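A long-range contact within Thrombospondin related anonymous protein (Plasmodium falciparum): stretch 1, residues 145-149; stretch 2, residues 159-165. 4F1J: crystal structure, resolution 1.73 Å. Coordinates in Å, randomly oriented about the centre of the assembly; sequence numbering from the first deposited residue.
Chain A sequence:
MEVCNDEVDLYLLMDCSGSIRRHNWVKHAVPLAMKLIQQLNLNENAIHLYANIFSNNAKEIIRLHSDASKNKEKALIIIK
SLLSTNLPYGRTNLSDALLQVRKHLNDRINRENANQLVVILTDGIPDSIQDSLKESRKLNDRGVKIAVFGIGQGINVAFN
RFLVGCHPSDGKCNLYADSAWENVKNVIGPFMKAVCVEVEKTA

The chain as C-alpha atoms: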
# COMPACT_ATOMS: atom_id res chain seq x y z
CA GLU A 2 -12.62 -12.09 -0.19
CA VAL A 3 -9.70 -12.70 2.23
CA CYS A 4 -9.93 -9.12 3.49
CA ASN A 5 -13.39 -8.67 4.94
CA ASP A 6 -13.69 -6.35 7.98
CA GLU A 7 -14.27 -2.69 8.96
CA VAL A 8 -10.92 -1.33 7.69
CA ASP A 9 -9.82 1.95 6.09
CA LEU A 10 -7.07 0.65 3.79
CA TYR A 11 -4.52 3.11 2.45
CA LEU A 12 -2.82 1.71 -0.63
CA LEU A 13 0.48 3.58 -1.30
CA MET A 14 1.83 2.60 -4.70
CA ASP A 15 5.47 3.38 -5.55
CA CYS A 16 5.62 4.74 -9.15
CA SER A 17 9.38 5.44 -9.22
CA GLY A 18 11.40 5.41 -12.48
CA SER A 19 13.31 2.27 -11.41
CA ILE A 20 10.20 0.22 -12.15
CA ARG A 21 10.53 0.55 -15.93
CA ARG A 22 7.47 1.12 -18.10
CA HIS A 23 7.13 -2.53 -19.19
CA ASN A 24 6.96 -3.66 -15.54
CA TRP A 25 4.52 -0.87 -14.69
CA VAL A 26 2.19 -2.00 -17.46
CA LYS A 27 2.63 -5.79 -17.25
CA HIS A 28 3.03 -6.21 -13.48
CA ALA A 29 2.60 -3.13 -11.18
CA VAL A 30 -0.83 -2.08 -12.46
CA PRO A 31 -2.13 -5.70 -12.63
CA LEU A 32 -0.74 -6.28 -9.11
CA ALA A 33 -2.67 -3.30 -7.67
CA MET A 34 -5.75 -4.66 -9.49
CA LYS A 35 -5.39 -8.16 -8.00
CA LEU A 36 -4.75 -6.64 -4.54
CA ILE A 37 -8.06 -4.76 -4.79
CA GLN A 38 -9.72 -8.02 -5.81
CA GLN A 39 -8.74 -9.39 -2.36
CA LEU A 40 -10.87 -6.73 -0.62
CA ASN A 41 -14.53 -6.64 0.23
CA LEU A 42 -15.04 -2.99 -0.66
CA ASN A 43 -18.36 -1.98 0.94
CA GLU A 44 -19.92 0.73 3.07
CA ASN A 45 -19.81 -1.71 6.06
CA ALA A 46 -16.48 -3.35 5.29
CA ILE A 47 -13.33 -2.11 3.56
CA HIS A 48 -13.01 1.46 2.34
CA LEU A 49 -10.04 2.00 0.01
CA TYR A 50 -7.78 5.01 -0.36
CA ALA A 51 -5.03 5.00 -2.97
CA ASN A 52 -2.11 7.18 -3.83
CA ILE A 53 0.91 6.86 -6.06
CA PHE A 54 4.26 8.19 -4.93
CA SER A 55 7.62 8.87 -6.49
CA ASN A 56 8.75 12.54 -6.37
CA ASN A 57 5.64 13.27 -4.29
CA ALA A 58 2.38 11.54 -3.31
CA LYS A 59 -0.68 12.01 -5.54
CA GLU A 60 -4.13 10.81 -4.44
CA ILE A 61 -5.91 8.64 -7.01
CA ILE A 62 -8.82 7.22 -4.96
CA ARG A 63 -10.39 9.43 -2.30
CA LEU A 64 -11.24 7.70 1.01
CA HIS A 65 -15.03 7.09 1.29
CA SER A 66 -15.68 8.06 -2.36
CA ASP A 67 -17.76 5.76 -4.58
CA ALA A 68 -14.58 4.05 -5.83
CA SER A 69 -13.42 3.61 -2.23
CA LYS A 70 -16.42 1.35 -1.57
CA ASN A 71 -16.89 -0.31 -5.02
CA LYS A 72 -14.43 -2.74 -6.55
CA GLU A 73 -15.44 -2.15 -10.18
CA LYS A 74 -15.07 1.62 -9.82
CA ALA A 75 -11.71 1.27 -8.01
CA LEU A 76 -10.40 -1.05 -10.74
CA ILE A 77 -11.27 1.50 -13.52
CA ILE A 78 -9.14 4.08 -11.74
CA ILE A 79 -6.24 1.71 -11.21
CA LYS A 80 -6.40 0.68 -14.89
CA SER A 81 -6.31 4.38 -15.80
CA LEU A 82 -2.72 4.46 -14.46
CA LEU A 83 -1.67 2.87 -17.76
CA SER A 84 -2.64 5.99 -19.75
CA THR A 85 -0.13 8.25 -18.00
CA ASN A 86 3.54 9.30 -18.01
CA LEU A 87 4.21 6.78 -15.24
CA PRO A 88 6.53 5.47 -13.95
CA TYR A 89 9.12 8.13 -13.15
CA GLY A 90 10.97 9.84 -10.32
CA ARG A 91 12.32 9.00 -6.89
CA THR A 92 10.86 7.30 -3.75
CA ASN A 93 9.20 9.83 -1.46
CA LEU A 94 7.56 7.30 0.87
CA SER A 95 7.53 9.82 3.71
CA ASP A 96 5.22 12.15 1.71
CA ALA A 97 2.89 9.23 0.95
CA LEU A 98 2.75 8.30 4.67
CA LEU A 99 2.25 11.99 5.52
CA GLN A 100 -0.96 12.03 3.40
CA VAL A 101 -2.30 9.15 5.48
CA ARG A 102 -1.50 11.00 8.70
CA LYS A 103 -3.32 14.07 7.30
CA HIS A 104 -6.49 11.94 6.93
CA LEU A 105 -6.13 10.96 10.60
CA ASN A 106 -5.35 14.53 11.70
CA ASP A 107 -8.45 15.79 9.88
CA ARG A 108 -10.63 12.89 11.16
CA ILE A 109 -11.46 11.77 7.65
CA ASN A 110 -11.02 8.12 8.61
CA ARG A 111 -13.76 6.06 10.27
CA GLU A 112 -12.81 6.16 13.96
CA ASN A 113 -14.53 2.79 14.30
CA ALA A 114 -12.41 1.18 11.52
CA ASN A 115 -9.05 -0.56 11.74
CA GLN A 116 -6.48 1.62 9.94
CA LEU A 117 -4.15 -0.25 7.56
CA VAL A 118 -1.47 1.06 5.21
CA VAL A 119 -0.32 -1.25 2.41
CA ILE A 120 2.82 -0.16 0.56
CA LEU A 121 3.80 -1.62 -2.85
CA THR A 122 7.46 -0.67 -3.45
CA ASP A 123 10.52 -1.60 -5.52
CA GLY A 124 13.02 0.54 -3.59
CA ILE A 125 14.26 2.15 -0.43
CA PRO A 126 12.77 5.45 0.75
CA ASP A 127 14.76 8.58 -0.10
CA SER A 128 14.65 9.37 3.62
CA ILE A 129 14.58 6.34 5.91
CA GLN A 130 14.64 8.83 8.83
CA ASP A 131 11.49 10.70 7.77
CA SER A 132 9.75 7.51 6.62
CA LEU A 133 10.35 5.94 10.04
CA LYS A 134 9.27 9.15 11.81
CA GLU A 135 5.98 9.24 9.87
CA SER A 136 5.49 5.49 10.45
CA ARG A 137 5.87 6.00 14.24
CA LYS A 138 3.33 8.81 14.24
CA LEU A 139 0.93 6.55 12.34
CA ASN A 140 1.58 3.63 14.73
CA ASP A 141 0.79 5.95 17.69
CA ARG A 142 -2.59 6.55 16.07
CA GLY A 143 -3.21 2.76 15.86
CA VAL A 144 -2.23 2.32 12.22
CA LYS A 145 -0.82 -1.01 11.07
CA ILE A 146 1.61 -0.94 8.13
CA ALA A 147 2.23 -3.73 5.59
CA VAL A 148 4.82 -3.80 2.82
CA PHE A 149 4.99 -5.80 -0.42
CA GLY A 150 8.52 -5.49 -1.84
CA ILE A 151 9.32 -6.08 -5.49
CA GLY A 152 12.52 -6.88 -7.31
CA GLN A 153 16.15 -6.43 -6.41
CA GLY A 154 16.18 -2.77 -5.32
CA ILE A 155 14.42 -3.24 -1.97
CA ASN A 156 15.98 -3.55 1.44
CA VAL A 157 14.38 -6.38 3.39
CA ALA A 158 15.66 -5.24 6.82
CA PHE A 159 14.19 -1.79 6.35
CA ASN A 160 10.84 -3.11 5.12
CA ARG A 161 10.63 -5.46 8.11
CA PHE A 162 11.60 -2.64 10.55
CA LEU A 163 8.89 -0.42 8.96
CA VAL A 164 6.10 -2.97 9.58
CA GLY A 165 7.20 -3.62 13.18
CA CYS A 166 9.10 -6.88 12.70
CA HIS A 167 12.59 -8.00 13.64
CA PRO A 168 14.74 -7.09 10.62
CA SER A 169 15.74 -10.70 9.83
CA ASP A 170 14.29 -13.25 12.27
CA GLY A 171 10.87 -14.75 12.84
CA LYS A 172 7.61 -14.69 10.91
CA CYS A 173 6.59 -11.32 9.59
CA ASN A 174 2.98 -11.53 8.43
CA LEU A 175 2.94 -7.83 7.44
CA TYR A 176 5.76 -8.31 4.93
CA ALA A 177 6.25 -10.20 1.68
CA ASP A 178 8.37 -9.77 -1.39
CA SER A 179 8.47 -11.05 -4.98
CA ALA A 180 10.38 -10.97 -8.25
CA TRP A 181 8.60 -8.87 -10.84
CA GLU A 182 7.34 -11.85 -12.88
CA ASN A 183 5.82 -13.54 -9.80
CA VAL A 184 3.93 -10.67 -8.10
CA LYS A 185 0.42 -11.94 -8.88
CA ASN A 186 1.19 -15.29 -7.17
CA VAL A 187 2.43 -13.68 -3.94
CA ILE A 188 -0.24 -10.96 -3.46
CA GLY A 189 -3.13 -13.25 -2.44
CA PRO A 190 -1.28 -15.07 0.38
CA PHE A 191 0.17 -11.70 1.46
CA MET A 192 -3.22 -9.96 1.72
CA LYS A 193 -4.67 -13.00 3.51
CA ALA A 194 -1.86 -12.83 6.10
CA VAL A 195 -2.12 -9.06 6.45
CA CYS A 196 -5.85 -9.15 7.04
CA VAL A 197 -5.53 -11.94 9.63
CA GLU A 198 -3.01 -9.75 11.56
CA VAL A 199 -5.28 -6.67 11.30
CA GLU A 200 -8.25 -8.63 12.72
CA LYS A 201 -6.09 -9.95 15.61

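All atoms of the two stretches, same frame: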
# COMPACT_ATOMS: atom_id res chain seq x y z
N LYS A 145 -1.69 0.09 11.43
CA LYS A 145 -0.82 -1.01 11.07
C LYS A 145 -0.29 -0.76 9.65
O LYS A 145 -1.02 -0.23 8.81
CB LYS A 145 -1.55 -2.35 11.16
CG LYS A 145 -1.73 -2.80 12.59
CD LYS A 145 -2.16 -4.25 12.74
CE LYS A 145 -2.14 -4.66 14.22
NZ LYS A 145 -3.02 -5.83 14.56
N ILE A 146 0.94 -1.17 9.41
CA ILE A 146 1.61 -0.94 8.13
C ILE A 146 2.09 -2.27 7.57
O ILE A 146 2.72 -3.04 8.28
CB ILE A 146 2.80 0.03 8.27
CG1 ILE A 146 2.34 1.38 8.89
CG2 ILE A 146 3.51 0.22 6.89
CD1 ILE A 146 3.50 2.37 9.21
N ALA A 147 1.76 -2.54 6.31
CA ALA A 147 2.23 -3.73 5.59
C ALA A 147 3.02 -3.30 4.37
O ALA A 147 2.72 -2.26 3.80
CB ALA A 147 1.04 -4.62 5.19
N VAL A 148 4.00 -4.10 3.98
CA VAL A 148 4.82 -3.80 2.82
C VAL A 148 4.98 -5.02 1.91
O VAL A 148 5.32 -6.12 2.35
CB VAL A 148 6.24 -3.30 3.21
CG1 VAL A 148 7.11 -3.13 1.95
CG2 VAL A 148 6.17 -1.97 3.99
N PHE A 149 4.77 -4.79 0.63
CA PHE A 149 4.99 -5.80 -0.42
C PHE A 149 6.14 -5.28 -1.27
O PHE A 149 5.98 -4.31 -2.02
CB PHE A 149 3.71 -5.97 -1.24
CG PHE A 149 3.76 -7.10 -2.26
CD1 PHE A 149 4.25 -6.87 -3.54
CD2 PHE A 149 3.27 -8.36 -1.95
CE1 PHE A 149 4.26 -7.87 -4.50
CE2 PHE A 149 3.29 -9.38 -2.91
CZ PHE A 149 3.77 -9.14 -4.17
N PHE A 159 14.95 -3.01 6.16
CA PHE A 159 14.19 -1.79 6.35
C PHE A 159 12.69 -2.03 6.23
O PHE A 159 11.91 -1.47 7.00
CB PHE A 159 14.57 -0.69 5.37
CG PHE A 159 13.64 0.46 5.44
CD1 PHE A 159 13.77 1.40 6.45
CD2 PHE A 159 12.53 0.53 4.58
CE1 PHE A 159 12.88 2.44 6.54
CE2 PHE A 159 11.65 1.55 4.69
CZ PHE A 159 11.82 2.52 5.68
N ASN A 160 12.27 -2.83 5.25
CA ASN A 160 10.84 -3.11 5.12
C ASN A 160 10.28 -3.79 6.37
O ASN A 160 9.19 -3.46 6.84
CB ASN A 160 10.58 -3.99 3.91
CG ASN A 160 10.89 -3.30 2.58
OD1 ASN A 160 10.94 -2.07 2.48
ND2 ASN A 160 11.12 -4.11 1.57
N ARG A 161 11.03 -4.75 6.91
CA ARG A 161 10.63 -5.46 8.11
C ARG A 161 10.57 -4.53 9.32
O ARG A 161 9.60 -4.59 10.07
CB ARG A 161 11.55 -6.66 8.33
CG ARG A 161 11.25 -7.80 7.34
CD ARG A 161 12.24 -8.96 7.46
NE ARG A 161 12.11 -9.59 8.77
CZ ARG A 161 11.46 -10.73 9.01
NH1 ARG A 161 10.95 -11.48 8.04
NH2 ARG A 161 11.39 -11.16 10.25
N PHE A 162 11.57 -3.64 9.47
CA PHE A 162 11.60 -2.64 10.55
C PHE A 162 10.33 -1.76 10.44
O PHE A 162 9.60 -1.53 11.43
CB PHE A 162 12.83 -1.70 10.46
CG PHE A 162 14.15 -2.24 10.97
CD1 PHE A 162 14.29 -2.76 12.25
CD2 PHE A 162 15.31 -2.09 10.18
CE1 PHE A 162 15.53 -3.20 12.72
CE2 PHE A 162 16.57 -2.52 10.64
CZ PHE A 162 16.68 -3.07 11.91
N LEU A 163 10.05 -1.29 9.22
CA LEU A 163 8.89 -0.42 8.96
C LEU A 163 7.56 -1.00 9.44
O LEU A 163 6.73 -0.26 9.99
CB LEU A 163 8.77 -0.06 7.48
CG LEU A 163 7.80 1.08 7.17
CD1 LEU A 163 8.35 2.35 7.76
CD2 LEU A 163 7.62 1.20 5.66
N VAL A 164 7.37 -2.31 9.24
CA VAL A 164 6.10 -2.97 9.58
C VAL A 164 6.09 -3.51 11.01
O VAL A 164 5.12 -4.12 11.41
CB VAL A 164 5.74 -4.08 8.56
CG1 VAL A 164 5.72 -3.50 7.12
CG2 VAL A 164 6.68 -5.25 8.63
N GLY A 165 7.16 -3.25 11.77
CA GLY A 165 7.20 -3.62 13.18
C GLY A 165 7.81 -4.97 13.49
O GLY A 165 7.67 -5.46 14.63
O HOH W 1 2.65 -2.39 11.47

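A β-strand, residues 145-149, lies against the last turns of a helix whose residues 159-163 run nearly antiparallel to it: the N-to-C directions differ by 159° and the axes approach to 8.2 Å. Because side chains alternate along a strand, Ile146 and Val148 point their CA-to-CB bonds toward the helix, whereas Ala147 and Phe149 point away. On the helix, Asn160 and Leu163 point toward the strand; Val164, next in the chain, is set sideways.

Val164 touches Ile146, Ala147 and Val148. With chi1 at -55° (m), its CG1 reaches 3.5 Å from Val148 CG2 and 4.3 Å from Ile146 CG2, so one methyl meets both strand side chains. Its CB also lies 3.2 Å from Ile146 O, where the backbones come close (CA of Ile146 to CA of Val164, 5.1 Å). Leu163 (chi1 t, chi2 p) brings CD2 to 3.9 Å from Val148 CG2. Ile146 adopts the m,t rotamer common for isoleucine in strands; its CG2 lies 4.4 Å from Leu163 CG, while CD1 extends to 4.2 Å from Leu163 O. Val148, at chi1 175° (t), uses both methyls: CG2 faces the leucine and valine, and CG1 sits 3.8 Å from Asn160 CG. Branched at CB, Ile146 and Val148 suit extended backbone and present broad apolar surfaces. Asn160 is buried, but its ND2 is hydrogen-bonded elsewhere in the structure, so its polarity is partly paid for.

No direct hydrogen bond joins the stretches. Instead, a water accepts from Ile146 N at 2.9 Å and lies within hydrogen-bonding distance of Val164 O, 3.0 Å away, linking the two backbones. Gly165 is the first residue to leave helical phi/psi, in a Schellman motif in which its N bonds to Phe162 O at 3.0 Å. Gly165 takes phi 93°, where a CB would jam against the preceding carbonyl, so glycine fits.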